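PDB 2WOL: clavulanic acid biosynthesis oligopeptide binding protein 2 from Streptomyces clavuligerus, which probably binds oligopeptides as an extracellular solute-binding protein linked to the clavulanic acid biosynthesis pathway. Local coordinates for residues Q60-Y70 / D184-P194; R104-G112 / N231-P240. All blocks are in the same frame, centred on the assembly; numbering follows the deposited sequence.

Contact 1 of 2, residues Q60-Y70 / D184-P194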
loop_
_atom_site.group_PDB
_atom_site.type_symbol
_atom_site.label_atom_id
_atom_site.label_comp_id
_atom_site.label_asym_id
_atom_site.label_seq_id
_atom_site.Cartn_x
_atom_site.Cartn_y
_atom_site.Cartn_z
ATOM N N GLN A 60 -11.490 3.130 6.677
ATOM C CA GLN A 60 -12.105 1.952 7.285
ATOM C C GLN A 60 -11.772 1.785 8.768
ATOM O O GLN A 60 -12.498 1.107 9.497
ATOM C CB GLN A 60 -11.762 0.685 6.492
ATOM C CG GLN A 60 -12.661 0.488 5.270
ATOM C CD GLN A 60 -14.100 0.148 5.628
ATOM O OE1 GLN A 60 -14.412 -0.190 6.772
ATOM N NE2 GLN A 60 -14.980 0.227 4.640
ATOM N N ARG A 61 -10.690 2.413 9.221
ATOM C CA ARG A 61 -10.351 2.381 10.644
ATOM C C ARG A 61 -11.420 3.087 11.497
ATOM O O ARG A 61 -11.534 2.826 12.690
ATOM C CB ARG A 61 -8.952 2.958 10.893
ATOM C CG ARG A 61 -7.839 1.993 10.505
ATOM C CD ARG A 61 -6.474 2.665 10.388
ATOM N NE ARG A 61 -5.938 3.192 11.649
ATOM C CZ ARG A 61 -5.396 2.458 12.621
ATOM N NH1 ARG A 61 -5.353 1.130 12.541
ATOM N NH2 ARG A 61 -4.910 3.058 13.700
ATOM N N LEU A 62 -12.203 3.968 10.877
ATOM C CA LEU A 62 -13.328 4.621 11.562
ATOM C C LEU A 62 -14.613 3.801 11.516
ATOM O O LEU A 62 -15.464 3.916 12.403
ATOM C CB LEU A 62 -13.619 5.991 10.943
ATOM C CG LEU A 62 -12.621 7.130 11.165
ATOM C CD1 LEU A 62 -11.487 7.084 10.145
ATOM C CD2 LEU A 62 -13.341 8.464 11.080
ATOM N N LEU A 63 -14.753 2.994 10.464
ATOM C CA LEU A 63 -16.014 2.318 10.147
ATOM C C LEU A 63 -16.109 0.881 10.637
ATOM O O LEU A 63 -17.189 0.423 11.016
ATOM C CB LEU A 63 -16.253 2.350 8.634
ATOM C CG LEU A 63 -16.515 3.710 7.988
ATOM C CD1 LEU A 63 -16.448 3.577 6.476
ATOM C CD2 LEU A 63 -17.860 4.266 8.429
ATOM N N ASN A 64 -15.000 0.154 10.605
ATOM C CA ASN A 64 -15.037 -1.263 10.933
ATOM C C ASN A 64 -13.835 -1.715 11.722
ATOM O O ASN A 64 -12.697 -1.375 11.393
ATOM C CB ASN A 64 -15.180 -2.107 9.665
ATOM C CG ASN A 64 -16.569 -2.022 9.066
ATOM O OD1 ASN A 64 -17.543 -2.499 9.655
ATOM N ND2 ASN A 64 -16.672 -1.399 7.896
ATOM N N ARG A 65 -14.096 -2.484 12.770
ATOM C CA ARG A 65 -13.036 -3.106 13.537
ATOM C C ARG A 65 -12.640 -4.432 12.896
ATOM O O ARG A 65 -13.372 -4.978 12.068
ATOM C CB ARG A 65 -13.480 -3.306 14.984
ATOM C CG ARG A 65 -13.815 -2.008 15.702
ATOM C CD ARG A 65 -14.274 -2.268 17.123
ATOM N NE ARG A 65 -13.208 -2.821 17.951
ATOM C CZ ARG A 65 -13.312 -3.039 19.259
ATOM N NH1 ARG A 65 -14.439 -2.757 19.897
ATOM N NH2 ARG A 65 -12.286 -3.543 19.931
ATOM N N THR A 66 -11.472 -4.933 13.279
ATOM C CA THR A 66 -10.927 -6.174 12.743
ATOM C C THR A 66 -10.336 -6.962 13.911
ATOM O O THR A 66 -10.237 -6.431 15.019
ATOM C CB THR A 66 -9.846 -5.884 11.674
ATOM O OG1 THR A 66 -8.984 -4.842 12.147
ATOM C CG2 THR A 66 -10.483 -5.424 10.365
ATOM N N LEU A 67 -9.960 -8.217 13.689
ATOM C CA LEU A 67 -9.360 -9.016 14.766
ATOM C C LEU A 67 -8.115 -8.328 15.307
ATOM O O LEU A 67 -7.943 -8.193 16.530
ATOM C CB LEU A 67 -9.030 -10.434 14.295
ATOM C CG LEU A 67 -10.212 -11.387 14.095
ATOM C CD1 LEU A 67 -9.744 -12.644 13.387
ATOM C CD2 LEU A 67 -10.880 -11.736 15.420
ATOM N N MET A 68 -7.264 -7.896 14.379
ATOM C CA MET A 68 -6.034 -7.172 14.678
ATOM C C MET A 68 -6.101 -5.831 13.967
ATOM O O MET A 68 -6.780 -5.704 12.955
ATOM C CB MET A 68 -4.820 -7.951 14.168
ATOM C CG MET A 68 -4.720 -9.376 14.698
ATOM S SD MET A 68 -4.368 -9.426 16.470
ATOM C CE MET A 68 -2.704 -8.756 16.508
ATOM N N ALA A 69 -5.404 -4.829 14.491
ATOM C CA ALA A 69 -5.354 -3.519 13.840
ATOM C C ALA A 69 -4.009 -2.867 14.076
ATOM O O ALA A 69 -3.361 -3.129 15.087
ATOM C CB ALA A 69 -6.473 -2.618 14.354
ATOM N N TYR A 70 -3.581 -2.016 13.150
ATOM C CA TYR A 70 -2.368 -1.243 13.395
ATOM C C TYR A 70 -2.626 -0.278 14.549
ATOM O O TYR A 70 -3.643 0.414 14.568
ATOM C CB TYR A 70 -1.867 -0.565 12.112
ATOM C CG TYR A 70 -1.535 -1.615 11.080
ATOM C CD1 TYR A 70 -2.451 -1.954 10.086
ATOM C CD2 TYR A 70 -0.336 -2.327 11.146
ATOM C CE1 TYR A 70 -2.171 -2.951 9.161
ATOM C CE2 TYR A 70 -0.044 -3.334 10.227
ATOM C CZ TYR A 70 -0.973 -3.641 9.239
ATOM O OH TYR A 70 -0.710 -4.638 8.326
ATOM N N ASP A 184 -1.290 -12.016 11.009
ATOM C CA ASP A 184 -1.904 -10.920 11.772
ATOM C C ASP A 184 -2.152 -9.693 10.879
ATOM O O ASP A 184 -3.104 -8.937 11.090
ATOM C CB ASP A 184 -1.024 -10.495 12.954
ATOM C CG ASP A 184 -1.270 -11.313 14.224
ATOM O OD1 ASP A 184 -2.266 -12.073 14.315
ATOM O OD2 ASP A 184 -0.453 -11.164 15.157
ATOM N N HIS A 185 -1.275 -9.493 9.898
ATOM C CA HIS A 185 -1.415 -8.388 8.948
ATOM C C HIS A 185 -2.645 -8.556 8.075
ATOM O O HIS A 185 -3.375 -7.594 7.830
ATOM C CB HIS A 185 -0.170 -8.252 8.076
ATOM C CG HIS A 185 1.023 -7.747 8.818
ATOM N ND1 HIS A 185 1.314 -6.405 8.931
ATOM C CD2 HIS A 185 1.991 -8.403 9.499
ATOM C CE1 HIS A 185 2.417 -6.255 9.642
ATOM N NE2 HIS A 185 2.849 -7.452 9.998
ATOM N N LEU A 186 -2.880 -9.785 7.621
ATOM C CA LEU A 186 -4.066 -10.077 6.823
ATOM C C LEU A 186 -5.338 -9.871 7.636
ATOM O O LEU A 186 -6.354 -9.433 7.101
ATOM C CB LEU A 186 -4.008 -11.492 6.242
ATOM C CG LEU A 186 -2.801 -11.844 5.361
ATOM C CD1 LEU A 186 -3.019 -13.200 4.711
ATOM C CD2 LEU A 186 -2.493 -10.780 4.294
ATOM N N MET A 187 -5.261 -10.155 8.934
ATOM C CA MET A 187 -6.405 -9.980 9.821
ATOM C C MET A 187 -6.636 -8.521 10.207
ATOM O O MET A 187 -7.616 -8.210 10.881
ATOM C CB MET A 187 -6.262 -10.862 11.064
ATOM C CG MET A 187 -6.371 -12.359 10.785
ATOM S SD MET A 187 -7.928 -12.848 10.003
ATOM C CE MET A 187 -7.514 -12.876 8.262
ATOM N N ALA A 188 -5.731 -7.641 9.777
ATOM C CA ALA A 188 -5.835 -6.206 10.035
ATOM C C ALA A 188 -6.415 -5.448 8.840
ATOM O O ALA A 188 -6.598 -4.230 8.900
ATOM C CB ALA A 188 -4.464 -5.633 10.418
ATOM N N GLN A 189 -6.715 -6.178 7.768
ATOM C CA GLN A 189 -7.223 -5.579 6.536
ATOM C C GLN A 189 -8.755 -5.553 6.528
ATOM O O GLN A 189 -9.382 -6.458 7.073
ATOM C CB GLN A 189 -6.666 -6.322 5.314
ATOM C CG GLN A 189 -5.127 -6.495 5.322
ATOM C CD GLN A 189 -4.356 -5.198 5.583
ATOM O OE1 GLN A 189 -3.356 -5.181 6.319
ATOM N NE2 GLN A 189 -4.814 -4.112 4.977
ATOM N N PRO A 190 -9.362 -4.503 5.939
ATOM C CA PRO A 190 -10.833 -4.388 5.962
ATOM C C PRO A 190 -11.609 -5.546 5.321
ATOM O O PRO A 190 -12.776 -5.754 5.658
ATOM C CB PRO A 190 -11.109 -3.059 5.243
ATOM C CG PRO A 190 -9.844 -2.717 4.527
ATOM C CD PRO A 190 -8.724 -3.341 5.294
ATOM N N CYS A 191 -10.980 -6.305 4.424
ATOM C CA CYS A 191 -11.644 -7.483 3.862
ATOM C C CYS A 191 -11.838 -8.599 4.900
ATOM O O CYS A 191 -12.560 -9.562 4.645
ATOM C CB CYS A 191 -10.928 -7.994 2.600
ATOM S SG CYS A 191 -9.302 -8.702 2.857
ATOM N N ALA A 192 -11.201 -8.460 6.064
ATOM C CA ALA A 192 -11.367 -9.404 7.169
ATOM C C ALA A 192 -12.185 -8.829 8.335
ATOM O O ALA A 192 -12.350 -9.490 9.366
ATOM C CB ALA A 192 -10.015 -9.909 7.650
ATOM N N ALA A 193 -12.693 -7.607 8.176
ATOM C CA ALA A 193 -13.641 -7.033 9.139
ATOM C C ALA A 193 -14.957 -7.814 9.100
ATOM O O ALA A 193 -15.471 -8.108 8.020
ATOM C CB ALA A 193 -13.886 -5.563 8.848
ATOM N N PRO A 194 -15.517 -8.143 10.279
ATOM C CA PRO A 194 -16.692 -9.015 10.285
ATOM C C PRO A 194 -17.873 -8.463 9.492
ATOM O O PRO A 194 -18.146 -7.261 9.516
ATOM C CB PRO A 194 -17.041 -9.135 11.779
ATOM C CG PRO A 194 -16.345 -7.994 12.443
ATOM C CD PRO A 194 -15.110 -7.749 11.638
HETATM O O HOH W 1 -17.320 -5.045 10.876
HETATM O O HOH W 2 -8.207 -2.655 10.707
HETATM O O HOH W 3 -10.265 -9.465 11.136
#
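Thr66 packs onto the backbone of residues 187-193, and around it two irregular segments of this periplasmic-binding-protein fold are joined: the chain running from helix 54-63 into strand 68-69, and the end of helix 183-186 with the turns after it. Its CB comes up against Met187 O at 3.3 Å. From there the side chain forks. The methyl CG2 lies near Gln189 O and is 3.7 Å from Ala193 CB. The hydroxyl OG1, set between the backbone N and the carbonyl carbon (chi1 44°), turns back within its own segment and donates to Met68 O, at the start of strand 68-69, reaching that oxygen from above the carbonyl plane. Water 2 donates to OG1 as well and also to Ala188 O, so the hydroxyl is held by two bonds and tied to the opposite segment.

No direct backbone hydrogen bond crosses here. Instead Ala188 CA lies 3.1 Å from Met68 O in a CA-H...O contact, and water 3 links Leu67 N with Met187 O and Ala192 O. Farther along, Leu67 and Met187 run side by side, CD1 to SD at 3.8 Å, with Tyr101 of strand 98-102 against both. The Met68 chain, bent at chi2 and chi3, brings CE to 3.6 Å from Asp184 OD2, while Asp184 OD1 is hydrogen-bonded to Tyr101. At the helix 54-63 end, Gln60 CG rests on Pro190 CB, and water 1 lies within hydrogen-bonding reach of both Pro194 O and Asn64 OD1, which also accepts from Ser212 N.

The far end is closed by Tyr70. Its CE1 touches Ala188 CB at 3.7 Å, and the rings of Tyr70 and His185 meet rim to rim with planes 45° apart. Tyr70 OH, at the edge of the imidazole and near its plane, forms a 2.8 Å hydrogen bond with His185 ND1.

Contact 2 of 2, residues R104-G112 / N231-P240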
loop_
_atom_site.group_PDB
_atom_site.type_symbol
_atom_site.label_atom_id
_atom_site.label_comp_id
_atom_site.label_asym_id
_atom_site.label_seq_id
_atom_site.Cartn_x
_atom_site.Cartn_y
_atom_site.Cartn_z
ATOM N N ARG A 104 -13.393 -10.662 21.715
ATOM C CA ARG A 104 -14.030 -9.968 22.833
ATOM C C ARG A 104 -15.530 -10.256 22.834
ATOM O O ARG A 104 -16.149 -10.367 21.774
ATOM C CB ARG A 104 -13.788 -8.461 22.742
ATOM C CG ARG A 104 -12.348 -8.039 22.958
ATOM C CD ARG A 104 -12.169 -6.581 22.578
ATOM N NE ARG A 104 -10.874 -6.055 22.995
ATOM C CZ ARG A 104 -10.630 -5.518 24.189
ATOM N NH1 ARG A 104 -11.592 -5.429 25.098
ATOM N NH2 ARG A 104 -9.418 -5.063 24.473
ATOM N N ARG A 105 -16.101 -10.386 24.029
ATOM C CA ARG A 105 -17.504 -10.765 24.188
ATOM C C ARG A 105 -18.414 -9.543 24.215
ATOM O O ARG A 105 -17.995 -8.450 24.602
ATOM C CB ARG A 105 -17.703 -11.563 25.486
ATOM C CG ARG A 105 -16.518 -12.417 25.924
ATOM C CD ARG A 105 -16.682 -13.884 25.557
ATOM N NE ARG A 105 -15.655 -14.707 26.197
ATOM C CZ ARG A 105 -15.598 -16.037 26.141
ATOM N NH1 ARG A 105 -16.514 -16.727 25.469
ATOM N NH2 ARG A 105 -14.618 -16.682 26.762
ATOM N N GLY A 106 -19.663 -9.739 23.801
ATOM C CA GLY A 106 -20.703 -8.719 23.927
ATOM C C GLY A 106 -20.601 -7.504 23.023
ATOM O O GLY A 106 -21.266 -6.496 23.268
ATOM N N LEU A 107 -19.785 -7.593 21.975
ATOM C CA LEU A 107 -19.623 -6.479 21.039
ATOM C C LEU A 107 -20.750 -6.464 20.012
ATOM O O LEU A 107 -21.328 -7.508 19.704
ATOM C CB LEU A 107 -18.255 -6.527 20.356
ATOM C CG LEU A 107 -17.016 -6.566 21.259
ATOM C CD1 LEU A 107 -15.776 -6.258 20.450
ATOM C CD2 LEU A 107 -17.119 -5.594 22.425
ATOM N N ARG A 108 -21.061 -5.279 19.496
ATOM C CA ARG A 108 -22.258 -5.082 18.682
ATOM C C ARG A 108 -22.019 -4.223 17.441
ATOM O O ARG A 108 -21.162 -3.337 17.446
ATOM C CB ARG A 108 -23.370 -4.447 19.530
ATOM C CG ARG A 108 -23.980 -5.371 20.581
ATOM C CD ARG A 108 -24.941 -4.616 21.488
ATOM N NE ARG A 108 -25.584 -5.501 22.458
ATOM C CZ ARG A 108 -26.559 -5.136 23.290
ATOM N NH1 ARG A 108 -27.023 -3.890 23.285
ATOM N NH2 ARG A 108 -27.075 -6.023 24.133
ATOM N N TYR A 109 -22.784 -4.501 16.387
ATOM C CA TYR A 109 -22.825 -3.653 15.197
ATOM C C TYR A 109 -23.704 -2.433 15.433
ATOM O O TYR A 109 -24.404 -2.348 16.443
ATOM C CB TYR A 109 -23.374 -4.421 13.991
ATOM C CG TYR A 109 -22.543 -5.604 13.574
ATOM C CD1 TYR A 109 -22.918 -6.898 13.924
ATOM C CD2 TYR A 109 -21.376 -5.430 12.828
ATOM C CE1 TYR A 109 -22.156 -7.985 13.544
ATOM C CE2 TYR A 109 -20.607 -6.513 12.443
ATOM C CZ TYR A 109 -21.003 -7.786 12.806
ATOM O OH TYR A 109 -20.252 -8.864 12.432
ATOM N N ASP A 110 -23.684 -1.511 14.474
ATOM C CA ASP A 110 -24.479 -0.280 14.526
ATOM C C ASP A 110 -25.995 -0.491 14.637
ATOM O O ASP A 110 -26.719 0.430 15.019
ATOM C CB ASP A 110 -24.172 0.590 13.306
ATOM C CG ASP A 110 -24.595 -0.064 12.010
ATOM O OD1 ASP A 110 -24.097 -1.172 11.714
ATOM O OD2 ASP A 110 -25.419 0.533 11.288
ATOM N N ASP A 111 -26.464 -1.689 14.288
ATOM C CA ASP A 111 -27.887 -2.024 14.388
ATOM C C ASP A 111 -28.231 -2.717 15.709
ATOM O O ASP A 111 -29.372 -3.137 15.919
ATOM C CB ASP A 111 -28.333 -2.873 13.186
ATOM C CG ASP A 111 -27.687 -4.255 13.156
ATOM O OD1 ASP A 111 -26.776 -4.538 13.964
ATOM O OD2 ASP A 111 -28.102 -5.070 12.307
ATOM N N GLY A 112 -27.238 -2.840 16.587
ATOM C CA GLY A 112 -27.433 -3.409 17.920
ATOM C C GLY A 112 -27.256 -4.916 18.001
ATOM O O GLY A 112 -27.286 -5.486 19.094
ATOM N N ASN A 231 -21.472 5.535 15.694
ATOM C CA ASN A 231 -22.121 4.247 15.868
ATOM C C ASN A 231 -22.558 4.148 17.333
ATOM O O ASN A 231 -21.713 4.042 18.223
ATOM C CB ASN A 231 -21.143 3.127 15.490
ATOM C CG ASN A 231 -21.672 1.728 15.798
ATOM O OD1 ASN A 231 -22.729 1.555 16.404
ATOM N ND2 ASN A 231 -20.917 0.720 15.386
ATOM N N PRO A 232 -23.880 4.175 17.587
ATOM C CA PRO A 232 -24.355 4.246 18.975
ATOM C C PRO A 232 -24.079 2.988 19.801
ATOM O O PRO A 232 -24.166 3.033 21.032
ATOM C CB PRO A 232 -25.862 4.472 18.822
ATOM C CG PRO A 232 -26.207 3.950 17.492
ATOM C CD PRO A 232 -24.993 4.124 16.620
ATOM N N HIS A 233 -23.731 1.887 19.135
ATOM C CA HIS A 233 -23.486 0.618 19.820
ATOM C C HIS A 233 -22.008 0.265 19.975
ATOM O O HIS A 233 -21.667 -0.748 20.593
ATOM C CB HIS A 233 -24.234 -0.517 19.121
ATOM C CG HIS A 233 -25.721 -0.413 19.245
ATOM N ND1 HIS A 233 -26.406 -0.870 20.351
ATOM C CD2 HIS A 233 -26.651 0.110 18.414
ATOM C CE1 HIS A 233 -27.697 -0.638 20.189
ATOM N NE2 HIS A 233 -27.872 -0.044 19.023
ATOM N N TRP A 234 -21.132 1.095 19.413
ATOM C CA TRP A 234 -19.697 0.918 19.607
ATOM C C TRP A 234 -19.348 1.261 21.055
ATOM O O TRP A 234 -19.827 2.259 21.591
ATOM C CB TRP A 234 -18.912 1.781 18.617
ATOM C CG TRP A 234 -17.427 1.838 18.849
ATOM C CD1 TRP A 234 -16.489 0.924 18.447
ATOM C CD2 TRP A 234 -16.705 2.885 19.511
ATOM N NE1 TRP A 234 -15.230 1.337 18.822
ATOM C CE2 TRP A 234 -15.337 2.535 19.483
ATOM C CE3 TRP A 234 -17.084 4.084 20.132
ATOM C CZ2 TRP A 234 -14.346 3.342 20.048
ATOM C CZ3 TRP A 234 -16.094 4.887 20.692
ATOM C CH2 TRP A 234 -14.746 4.508 20.649
ATOM N N ASP A 235 -18.529 0.416 21.674
ATOM C CA ASP A 235 -18.213 0.534 23.094
ATOM C C ASP A 235 -16.757 0.927 23.296
ATOM O O ASP A 235 -15.844 0.112 23.145
ATOM C CB ASP A 235 -18.537 -0.776 23.825
ATOM C CG ASP A 235 -18.418 -0.662 25.348
ATOM O OD1 ASP A 235 -17.864 0.334 25.864
ATOM O OD2 ASP A 235 -18.884 -1.597 26.035
ATOM N N ARG A 236 -16.573 2.190 23.660
ATOM C CA ARG A 236 -15.266 2.794 23.900
ATOM C C ARG A 236 -14.372 1.961 24.829
ATOM O O ARG A 236 -13.167 1.840 24.600
ATOM C CB ARG A 236 -15.485 4.190 24.483
ATOM C CG ARG A 236 -14.257 5.053 24.606
ATOM C CD ARG A 236 -14.660 6.430 25.116
ATOM N NE ARG A 236 -15.419 7.197 24.125
ATOM C CZ ARG A 236 -14.861 7.856 23.115
ATOM N NH1 ARG A 236 -13.544 7.833 22.961
ATOM N NH2 ARG A 236 -15.614 8.534 22.258
ATOM N N ALA A 237 -14.975 1.375 25.862
ATOM C CA ALA A 237 -14.243 0.588 26.857
ATOM C C ALA A 237 -13.658 -0.707 26.294
ATOM O O ALA A 237 -12.766 -1.306 26.905
ATOM C CB ALA A 237 -15.136 0.290 28.057
ATOM N N THR A 238 -14.153 -1.126 25.131
ATOM C CA THR A 238 -13.729 -2.383 24.506
ATOM C C THR A 238 -12.749 -2.178 23.352
ATOM O O THR A 238 -12.289 -3.146 22.745
ATOM C CB THR A 238 -14.931 -3.196 23.980
ATOM O OG1 THR A 238 -15.481 -2.562 22.812
ATOM C CG2 THR A 238 -16.007 -3.328 25.051
ATOM N N ASP A 239 -12.435 -0.920 23.055
ATOM C CA ASP A 239 -11.619 -0.594 21.890
ATOM C C ASP A 239 -10.291 0.033 22.313
ATOM O O ASP A 239 -10.275 1.175 22.773
ATOM C CB ASP A 239 -12.395 0.346 20.963
ATOM C CG ASP A 239 -11.754 0.480 19.593
ATOM O OD1 ASP A 239 -10.511 0.556 19.511
ATOM O OD2 ASP A 239 -12.507 0.518 18.599
ATOM N N PRO A 240 -9.176 -0.715 22.158
ATOM C CA PRO A 240 -7.847 -0.223 22.536
ATOM C C PRO A 240 -7.173 0.647 21.468
ATOM O O PRO A 240 -6.050 1.120 21.682
ATOM C CB PRO A 240 -7.052 -1.514 22.732
ATOM C CG PRO A 240 -7.647 -2.456 21.732
ATOM C CD PRO A 240 -9.113 -2.092 21.626
HETATM O O HOH W 4 -20.048 -2.992 21.009
#
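An Asx turn at Asn231 shapes one of two loops that meet here, residues 231-240 after strand 225-230, and a CH-pi contact between His233 and Gly112 joins it to the 104-112 connection. Asn231 OD1 accepts from His233 N at 2.9 Å, and the same oxygen lies 3.2 Å from Asp110 CA. Asn231 ND2 is engaged by Gly213 O. The Asx turn overlaps the type I turn 231-234, from which the His233 ring extends over the turn 109-112. Gly112 CA sits almost exactly above the ring centre, 3.5 Å from the centroid and 3° off the normal, while Asp110 O approaches the ring edge near CD2. His233 CB packs against Tyr109 O at 3.2 Å.

No direct hydrogen bond spans the two loops, but water 4 accepts from Arg108 N and donates to His233 O. At the other end, Leu107 CD2 lies against Thr238, 3.6 Å from its CB. Thr238 OG1 is turned back to Asp235 O, a bond in the carbonyl plane. The extended Arg104 chain carries its guanidinium to Thr238 O, which stands over one face, 3.2 Å from CZ; NE and NH1 are badly angled to bond to this oxygen, which pairs instead with Arg65.

The 104-112 loop leads from strand 98-102 toward helix 117-127, where Tyr109 OH bonds to Asp119, and residues 231-240 belong to the connection between neighbouring strands 225-230 and 248-253 of the mixed sheet.

In the fold
The two contacts lie on the same side of the chain's centre, with their own centres about 15 Å apart; contact 1 is buried and contact 2 is farther out. Along the chain their segments alternate: 60-70, 104-112, 184-194, 231-240. They meet at Arg65, whose NH2 probably hydrogen-bonds to Thr238 O and whose NH1 packs on Leu107, and at Pro194, which touches Tyr109. Helix 117-127 borders both, contacting Pro194 and Leu67 and bonding Tyr109 through Asp119. Segments 104-112 and 184-194 come after strands 98-102 and 171-175 of the four-stranded sheet, 231-240 follows strand 225-230 of the mixed sheet, and 60-70 enters strand 68-69, so the contacts join loops from different sheets.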